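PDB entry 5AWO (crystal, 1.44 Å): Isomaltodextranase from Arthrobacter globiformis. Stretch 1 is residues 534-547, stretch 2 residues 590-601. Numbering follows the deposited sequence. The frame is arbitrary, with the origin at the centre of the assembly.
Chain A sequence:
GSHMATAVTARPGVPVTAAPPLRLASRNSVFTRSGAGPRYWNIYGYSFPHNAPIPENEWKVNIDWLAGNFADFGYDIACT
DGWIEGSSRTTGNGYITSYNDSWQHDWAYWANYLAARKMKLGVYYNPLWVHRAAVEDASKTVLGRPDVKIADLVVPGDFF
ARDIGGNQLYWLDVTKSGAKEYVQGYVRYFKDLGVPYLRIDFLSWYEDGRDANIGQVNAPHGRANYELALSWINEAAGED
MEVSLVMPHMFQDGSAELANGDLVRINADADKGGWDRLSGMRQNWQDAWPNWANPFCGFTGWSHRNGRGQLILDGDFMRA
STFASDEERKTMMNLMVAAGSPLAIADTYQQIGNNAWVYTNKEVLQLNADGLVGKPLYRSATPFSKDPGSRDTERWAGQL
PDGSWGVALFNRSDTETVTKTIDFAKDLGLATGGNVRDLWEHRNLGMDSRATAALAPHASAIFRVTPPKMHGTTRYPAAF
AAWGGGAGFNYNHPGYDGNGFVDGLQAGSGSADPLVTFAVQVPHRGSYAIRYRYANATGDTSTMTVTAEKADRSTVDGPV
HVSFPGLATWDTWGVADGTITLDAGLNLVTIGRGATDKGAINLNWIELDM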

ATOM      1  N   TYR A 534     -25.965 -11.538  -3.260  1.00 25.91           N
ATOM      2  CA  TYR A 534     -25.656 -11.205  -4.641  1.00 26.90           C
ATOM      3  C   TYR A 534     -26.904 -10.759  -5.411  1.00 25.56           C
ATOM      4  O   TYR A 534     -28.033 -11.011  -4.975  1.00 27.66           O
ATOM      5  CB  TYR A 534     -25.052 -12.440  -5.338  1.00 26.65           C
ATOM      6  CG  TYR A 534     -26.117 -13.448  -5.736  1.00 28.53           C
ATOM      7  CD1 TYR A 534     -26.610 -14.363  -4.814  1.00 29.11           C
ATOM      8  CD2 TYR A 534     -26.668 -13.431  -7.009  1.00 29.60           C
ATOM      9  CE1 TYR A 534     -27.607 -15.270  -5.164  1.00 29.54           C
ATOM     10  CE2 TYR A 534     -27.669 -14.329  -7.363  1.00 30.33           C
ATOM     11  CZ  TYR A 534     -28.133 -15.231  -6.431  1.00 31.83           C
ATOM     12  OH  TYR A 534     -29.137 -16.125  -6.784  1.00 30.64           O
ATOM     13  N   ALA A 535     -26.695 -10.093  -6.539  1.00 25.37           N
ATOM     14  CA  ALA A 535     -27.738  -9.862  -7.552  1.00 25.52           C
ATOM     15  C   ALA A 535     -27.263 -10.487  -8.881  1.00 26.93           C
ATOM     16  O   ALA A 535     -26.059 -10.534  -9.166  1.00 25.45           O
ATOM     17  CB  ALA A 535     -28.013  -8.387  -7.736  1.00 24.61           C
ATOM     18  N   ASN A 536     -28.215 -10.984  -9.673  1.00 27.06           N
ATOM     19  CA  ASN A 536     -27.943 -11.546 -11.007  1.00 26.52           C
ATOM     20  C   ASN A 536     -29.229 -11.583 -11.817  1.00 26.90           C
ATOM     21  O   ASN A 536     -30.055 -12.471 -11.607  1.00 30.53           O
ATOM     22  CB  ASN A 536     -27.396 -12.968 -10.909  1.00 27.07           C
ATOM     23  CG  ASN A 536     -27.415 -13.710 -12.249  1.00 25.58           C
ATOM     24  OD1 ASN A 536     -27.452 -13.096 -13.307  1.00 28.05           O
ATOM     25  ND2 ASN A 536     -27.384 -15.022 -12.189  1.00 27.84           N
ATOM     26  N   ALA A 537     -29.394 -10.610 -12.693  1.00 27.03           N
ATOM     27  CA  ALA A 537     -30.543 -10.556 -13.597  1.00 29.70           C
ATOM     28  C   ALA A 537     -30.067 -10.701 -15.028  1.00 28.28           C
ATOM     29  O   ALA A 537     -30.533 -10.000 -15.903  1.00 32.13           O
ATOM     30  CB  ALA A 537     -31.306  -9.255 -13.424  1.00 29.10           C
ATOM     31  N   THR A 538     -29.114 -11.601 -15.246  1.00 29.46           N
ATOM     32  CA  THR A 538     -28.632 -11.886 -16.600  1.00 31.33           C
ATOM     33  C   THR A 538     -29.620 -12.742 -17.403  1.00 34.28           C
ATOM     34  O   THR A 538     -29.469 -12.869 -18.617  1.00 35.81           O
ATOM     35  CB  THR A 538     -27.300 -12.639 -16.592  1.00 29.41           C
ATOM     36  OG1 THR A 538     -27.426 -13.836 -15.829  1.00 30.06           O
ATOM     37  CG2 THR A 538     -26.172 -11.742 -16.016  1.00 29.05           C
ATOM     38  N   GLY A 539     -30.585 -13.348 -16.718  1.00 35.24           N
ATOM     39  CA  GLY A 539     -31.561 -14.242 -17.363  1.00 35.89           C
ATOM     40  C   GLY A 539     -31.189 -15.709 -17.271  1.00 37.55           C
ATOM     41  O   GLY A 539     -31.862 -16.560 -17.855  1.00 39.00           O
ATOM     42  N   ASP A 540     -30.117 -16.023 -16.548  1.00 35.44           N
ATOM     43  CA  ASP A 540     -29.621 -17.385 -16.428  1.00 36.13           C
ATOM     44  C   ASP A 540     -28.705 -17.483 -15.206  1.00 35.58           C
ATOM     45  O   ASP A 540     -28.289 -16.451 -14.651  1.00 35.49           O
ATOM     46  CB  ASP A 540     -28.869 -17.763 -17.716  1.00 37.29           C
ATOM     47  CG  ASP A 540     -28.823 -19.269 -17.979  1.00 38.47           C
ATOM     48  OD1 ASP A 540     -29.107 -20.089 -17.081  1.00 37.47           O
ATOM     49  OD2 ASP A 540     -28.449 -19.637 -19.111  1.00 45.07           O
ATOM     50  N   THR A 541     -28.430 -18.703 -14.759  1.00 35.52           N
ATOM     51  CA  THR A 541     -27.463 -18.939 -13.695  1.00 36.27           C
ATOM     52  C   THR A 541     -26.131 -18.288 -14.093  1.00 34.25           C
ATOM     53  O   THR A 541     -25.696 -18.363 -15.253  1.00 33.00           O
ATOM     54  CB  THR A 541     -27.261 -20.449 -13.420  1.00 38.43           C
ATOM     55  OG1 THR A 541     -28.499 -21.037 -12.988  1.00 42.26           O
ATOM     56  CG2 THR A 541     -26.214 -20.691 -12.343  1.00 39.37           C
ATOM     57  N   SER A 542     -25.516 -17.598 -13.139  1.00 31.67           N
ATOM     58  CA  SER A 542     -24.160 -17.089 -13.321  1.00 29.69           C
ATOM     59  C   SER A 542     -23.210 -17.890 -12.437  1.00 27.08           C
ATOM     60  O   SER A 542     -23.631 -18.535 -11.483  1.00 27.97           O
ATOM     61  CB  SER A 542     -24.100 -15.615 -12.956  1.00 26.98           C
ATOM     62  OG  SER A 542     -24.856 -14.822 -13.831  1.00 25.95           O
ATOM     63  N   THR A 543     -21.917 -17.864 -12.743  1.00 25.50           N
ATOM     64  CA  THR A 543     -20.956 -18.527 -11.876  1.00 25.54           C
ATOM     65  C   THR A 543     -19.806 -17.572 -11.556  1.00 24.22           C
ATOM     66  O   THR A 543     -19.522 -16.670 -12.326  1.00 23.01           O
ATOM     67  CB  THR A 543     -20.418 -19.863 -12.447  1.00 25.89           C
ATOM     68  OG1 THR A 543     -19.516 -19.640 -13.538  1.00 25.82           O
ATOM     69  CG2 THR A 543     -21.584 -20.753 -12.914  1.00 26.95           C
ATOM     70  N   MET A 544     -19.186 -17.802 -10.413  1.00 25.92           N
ATOM     71  CA  MET A 544     -17.922 -17.141 -10.047  1.00 25.76           C
ATOM     72  C   MET A 544     -16.946 -18.175  -9.556  1.00 27.39           C
ATOM     73  O   MET A 544     -17.346 -19.198  -8.992  1.00 28.43           O
ATOM     74  CB  MET A 544     -18.146 -16.103  -8.930  1.00 25.29           C
ATOM     75  CG  MET A 544     -19.082 -14.994  -9.320  1.00 25.27           C
ATOM     76  SD  MET A 544     -18.411 -13.799 -10.491  1.00 25.31           S
ATOM     77  CE  MET A 544     -19.800 -13.423 -11.552  1.00 28.79           C
ATOM     78  N   THR A 545     -15.659 -17.903  -9.755  1.00 25.28           N
ATOM     79  CA  THR A 545     -14.610 -18.759  -9.242  1.00 26.14           C
ATOM     80  C   THR A 545     -14.215 -18.302  -7.838  1.00 27.28           C
ATOM     81  O   THR A 545     -13.959 -17.107  -7.631  1.00 27.64           O
ATOM     82  CB  THR A 545     -13.392 -18.738 -10.186  1.00 27.06           C
ATOM     83  OG1 THR A 545     -13.794 -19.185 -11.498  1.00 27.66           O
ATOM     84  CG2 THR A 545     -12.276 -19.599  -9.644  1.00 27.17           C
ATOM     85  N   VAL A 546     -14.189 -19.236  -6.887  1.00 27.66           N
ATOM     86  CA  VAL A 546     -13.903 -18.943  -5.476  1.00 28.13           C
ATOM     87  C   VAL A 546     -12.715 -19.766  -5.013  1.00 31.60           C
ATOM     88  O   VAL A 546     -12.671 -20.985  -5.221  1.00 31.60           O
ATOM     89  CB  VAL A 546     -15.107 -19.216  -4.550  1.00 27.60           C
ATOM     90  CG1 VAL A 546     -14.743 -18.969  -3.083  1.00 28.41           C
ATOM     91  CG2 VAL A 546     -16.303 -18.361  -4.953  1.00 27.24           C
ATOM     92  N   THR A 547     -11.735 -19.091  -4.408  1.00 28.15           N
ATOM     93  CA  THR A 547     -10.619 -19.759  -3.778  1.00 28.48           C
ATOM     94  C   THR A 547     -10.445 -19.316  -2.328  1.00 28.70           C
ATOM     95  O   THR A 547     -10.936 -18.248  -1.912  1.00 28.30           O
ATOM     96  CB  THR A 547      -9.280 -19.514  -4.509  1.00 28.04           C
ATOM     97  OG1 THR A 547      -8.967 -18.102  -4.556  1.00 28.64           O
ATOM     98  CG2 THR A 547      -9.302 -20.060  -5.910  1.00 29.30           C
ATOM     99  N   THR A 590     -10.961 -15.191  -2.135  1.00 20.26           N
ATOM    100  CA  THR A 590     -11.102 -14.415  -3.350  1.00 21.11           C
ATOM    101  C   THR A 590     -12.200 -15.001  -4.233  1.00 23.41           C
ATOM    102  O   THR A 590     -12.211 -16.215  -4.499  1.00 25.69           O
ATOM    103  CB  THR A 590      -9.756 -14.322  -4.086  1.00 21.50           C
ATOM    104  OG1 THR A 590      -8.836 -13.582  -3.249  1.00 21.41           O
ATOM    105  CG2 THR A 590      -9.862 -13.641  -5.436  1.00 20.31           C
ATOM    106  N   ILE A 591     -13.086 -14.126  -4.675  1.00 22.28           N
ATOM    107  CA  ILE A 591     -14.194 -14.446  -5.586  1.00 22.36           C
ATOM    108  C   ILE A 591     -14.062 -13.563  -6.811  1.00 23.47           C
ATOM    109  O   ILE A 591     -13.942 -12.345  -6.676  1.00 22.53           O
ATOM    110  CB  ILE A 591     -15.592 -14.280  -4.922  1.00 23.98           C
ATOM    111  CG1 ILE A 591     -16.712 -14.518  -5.945  1.00 24.51           C
ATOM    112  CG2 ILE A 591     -15.754 -12.914  -4.250  1.00 23.62           C
ATOM    113  CD1 ILE A 591     -18.092 -14.728  -5.329  1.00 25.13           C
ATOM    114  N   GLY A 592     -14.066 -14.162  -8.008  1.00 22.11           N
ATOM    115  CA  GLY A 592     -13.899 -13.411  -9.234  1.00 22.05           C
ATOM    116  C   GLY A 592     -14.485 -14.113 -10.442  1.00 22.48           C
ATOM    117  O   GLY A 592     -14.884 -15.267 -10.345  1.00 25.01           O
ATOM    118  N   ARG A 593     -14.535 -13.387 -11.548  1.00 22.03           N
ATOM    119  CA  ARG A 593     -15.208 -13.860 -12.755  1.00 23.06           C
ATOM    120  C   ARG A 593     -14.169 -14.178 -13.823  1.00 22.45           C
ATOM    121  O   ARG A 593     -13.651 -13.280 -14.490  1.00 22.22           O
ATOM    122  CB  ARG A 593     -16.190 -12.793 -13.223  1.00 23.07           C
ATOM    123  CG  ARG A 593     -17.365 -13.352 -14.027  1.00 23.25           C
ATOM    124  CD  ARG A 593     -16.931 -13.783 -15.410  1.00 24.44           C
ATOM    125  NE  ARG A 593     -18.090 -13.865 -16.305  1.00 24.47           N
ATOM    126  CZ  ARG A 593     -18.026 -14.232 -17.572  1.00 25.12           C
ATOM    127  NH1 ARG A 593     -16.862 -14.594 -18.107  1.00 24.53           N
ATOM    128  NH2 ARG A 593     -19.134 -14.231 -18.302  1.00 25.21           N
ATOM    129  N   GLY A 594     -13.884 -15.468 -13.992  1.00 22.19           N
ATOM    130  CA  GLY A 594     -12.930 -15.928 -15.007  1.00 23.89           C
ATOM    131  C   GLY A 594     -13.531 -16.139 -16.394  1.00 25.27           C
ATOM    132  O   GLY A 594     -14.747 -16.005 -16.608  1.00 24.51           O
ATOM    133  N   ALA A 595     -12.665 -16.460 -17.344  1.00 25.89           N
ATOM    134  CA  ALA A 595     -13.076 -16.651 -18.739  1.00 26.63           C
ATOM    135  C   ALA A 595     -14.051 -17.824 -18.910  1.00 27.50           C
ATOM    136  O   ALA A 595     -14.897 -17.801 -19.809  1.00 27.70           O
ATOM    137  CB  ALA A 595     -11.857 -16.840 -19.625  1.00 27.42           C
ATOM    138  N   THR A 596     -13.951 -18.806 -18.025  1.00 26.63           N
ATOM    139  CA  THR A 596     -14.804 -19.988 -18.069  1.00 28.47           C
ATOM    140  C   THR A 596     -16.019 -19.842 -17.161  1.00 28.69           C
ATOM    141  O   THR A 596     -16.819 -20.769 -17.036  1.00 30.67           O
ATOM    142  CB  THR A 596     -14.026 -21.262 -17.669  1.00 29.05           C
ATOM    143  OG1 THR A 596     -13.598 -21.179 -16.301  1.00 29.87           O
ATOM    144  CG2 THR A 596     -12.816 -21.477 -18.575  1.00 29.41           C
ATOM    145  N   ASP A 597     -16.153 -18.697 -16.494  1.00 26.34           N
ATOM    146  CA  ASP A 597     -17.348 -18.446 -15.714  1.00 24.60           C
ATOM    147  C   ASP A 597     -18.463 -17.960 -16.623  1.00 24.39           C
ATOM    148  O   ASP A 597     -18.230 -17.423 -17.704  1.00 24.37           O
ATOM    149  CB  ASP A 597     -17.090 -17.448 -14.567  1.00 25.37           C
ATOM    150  CG  ASP A 597     -16.448 -18.101 -13.356  1.00 25.60           C
ATOM    151  OD1 ASP A 597     -16.996 -19.083 -12.794  1.00 26.05           O
ATOM    152  OD2 ASP A 597     -15.358 -17.640 -12.942  1.00 25.11           O
ATOM    153  N   LYS A 598     -19.685 -18.150 -16.155  1.00 26.50           N
ATOM    154  CA  LYS A 598     -20.874 -17.798 -16.900  1.00 28.81           C
ATOM    155  C   LYS A 598     -21.533 -16.563 -16.300  1.00 26.97           C
ATOM    156  O   LYS A 598     -21.685 -16.469 -15.089  1.00 28.70           O
ATOM    157  CB  LYS A 598     -21.864 -18.968 -16.859  1.00 31.39           C
ATOM    158  CG  LYS A 598     -23.113 -18.758 -17.696  1.00 33.85           C
ATOM    159  CD  LYS A 598     -23.977 -20.015 -17.700  1.00 36.97           C
ATOM    160  CE  LYS A 598     -25.122 -19.889 -18.691  1.00 39.55           C
ATOM    161  NZ  LYS A 598     -26.046 -21.059 -18.613  1.00 39.26           N
ATOM    162  N   GLY A 599     -21.915 -15.631 -17.154  1.00 27.14           N
ATOM    163  CA  GLY A 599     -22.742 -14.499 -16.780  1.00 26.37           C
ATOM    164  C   GLY A 599     -22.051 -13.404 -15.978  1.00 26.96           C
ATOM    165  O   GLY A 599     -20.925 -12.994 -16.292  1.00 25.49           O
ATOM    166  N   ALA A 600     -22.753 -12.928 -14.952  1.00 24.23           N
ATOM    167  CA  ALA A 600     -22.268 -11.844 -14.098  1.00 23.56           C
ATOM    168  C   ALA A 600     -23.058 -11.824 -12.786  1.00 25.53           C
ATOM    169  O   ALA A 600     -24.195 -12.300 -12.728  1.00 24.39           O
ATOM    170  CB  ALA A 600     -22.417 -10.522 -14.816  1.00 23.61           C
ATOM    171  N   ILE A 601     -22.460 -11.273 -11.727  1.00 24.08           N
ATOM    172  CA  ILE A 601     -23.197 -10.962 -10.508  1.00 22.50           C
ATOM    173  C   ILE A 601     -22.750  -9.621  -9.991  1.00 23.78           C
ATOM    174  O   ILE A 601     -21.682  -9.131 -10.355  1.00 23.63           O
ATOM    175  CB  ILE A 601     -23.005 -11.971  -9.350  1.00 23.86           C
ATOM    176  CG1 ILE A 601     -21.622 -11.830  -8.675  1.00 23.51           C
ATOM    177  CG2 ILE A 601     -23.288 -13.397  -9.814  1.00 24.24           C
ATOM    178  CD1 ILE A 601     -21.456 -12.689  -7.431  1.00 23.37           C
TER
HETATM  179  O   HOH W   1     -18.700 -21.711 -15.201  1.00 41.35           O
HETATM  180  O   HOH W   2     -11.448 -16.865  -7.001  1.00 29.48           O

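The most unusual feature of this contact is one carboxylate that accepts hydrogen bonds from two threonines of the neighbouring strand. Where stretch 2 leaves the sheet after Gly592 and turns, the CA-to-CB bond of Asp597 points toward stretch 1 and the carboxylate accepts a hydroxyl hydrogen bond on each oxygen: Thr543 OG1 donates to Asp597 OD1 at 2.7 Å, and Thr545 OG1 donates to Asp597 OD2 at 2.6 Å. Two threonines two residues apart in the strand carry their hydroxyls to the same acid, Thr543 as the p rotamer and Thr545 as m. Asp597 OD2 also accepts from Gly594 N at 2.8 Å, within the type I turn from Gly594 to Asp597, so the group that grips the neighbouring strand also braces its own loop.

Thr543 OG1 is used fully. Besides donating to the acid, Thr543 OG1 accepts from Lys598 N at 3.0 Å and from a water that also donates to Thr596 O. Its backbone completes the clasp, Thr543 N donating to Lys598 O at 2.7 Å.

Past Met544 along stretch 1 the rule is an ordinary antiparallel ladder. Thr545 and Gly592 exchange hydrogen bonds, Thr545 N to Gly592 O at 2.8 Å and Gly592 N to Thr545 O at 3.0 Å; Thr547 and Thr590 repeat the pattern, Thr547 N to Thr590 O at 2.9 Å and Thr590 N to Thr547 O at 3.1 Å. Between these pairs, Val546 and Ile591 face each other without backbone hydrogen bonds, and their side chains share the other face from the threonines, with Val546 CG2 4.0 Å from Ile591 CG1.

Met544 is the apolar bridge between ladder and loop. Met544 CB lies 3.7 Å from Ile591 CG1, and Met544 CE reaches 3.8 Å from Ile601 CG1. Long and unbranched, it spans residues ten apart in stretch 2, and no residue here has more area covered by the opposite stretch. Ile601 extends this buried patch, its CD1 4.2 Å from Tyr534 CB.

Gly599 fits its place for two reasons. Its positive phi favours glycine, and an ideal CB on Gly599 would sit 2.3 Å from Ser542 OG, a clash. The space left open lets Ser542 OG donate to Ala600 O at 2.8 Å. Arg593 steadies this segment from within stretch 2, its NE and NH2 each donating to Gly599 O at 3.0 Å.

At the exposed margin, Lys598 runs fully extended, all four chi angles t, and its NZ forms a salt bridge with Asp540 OD2 at 2.8 Å, though the hydrogen bond within it is weak.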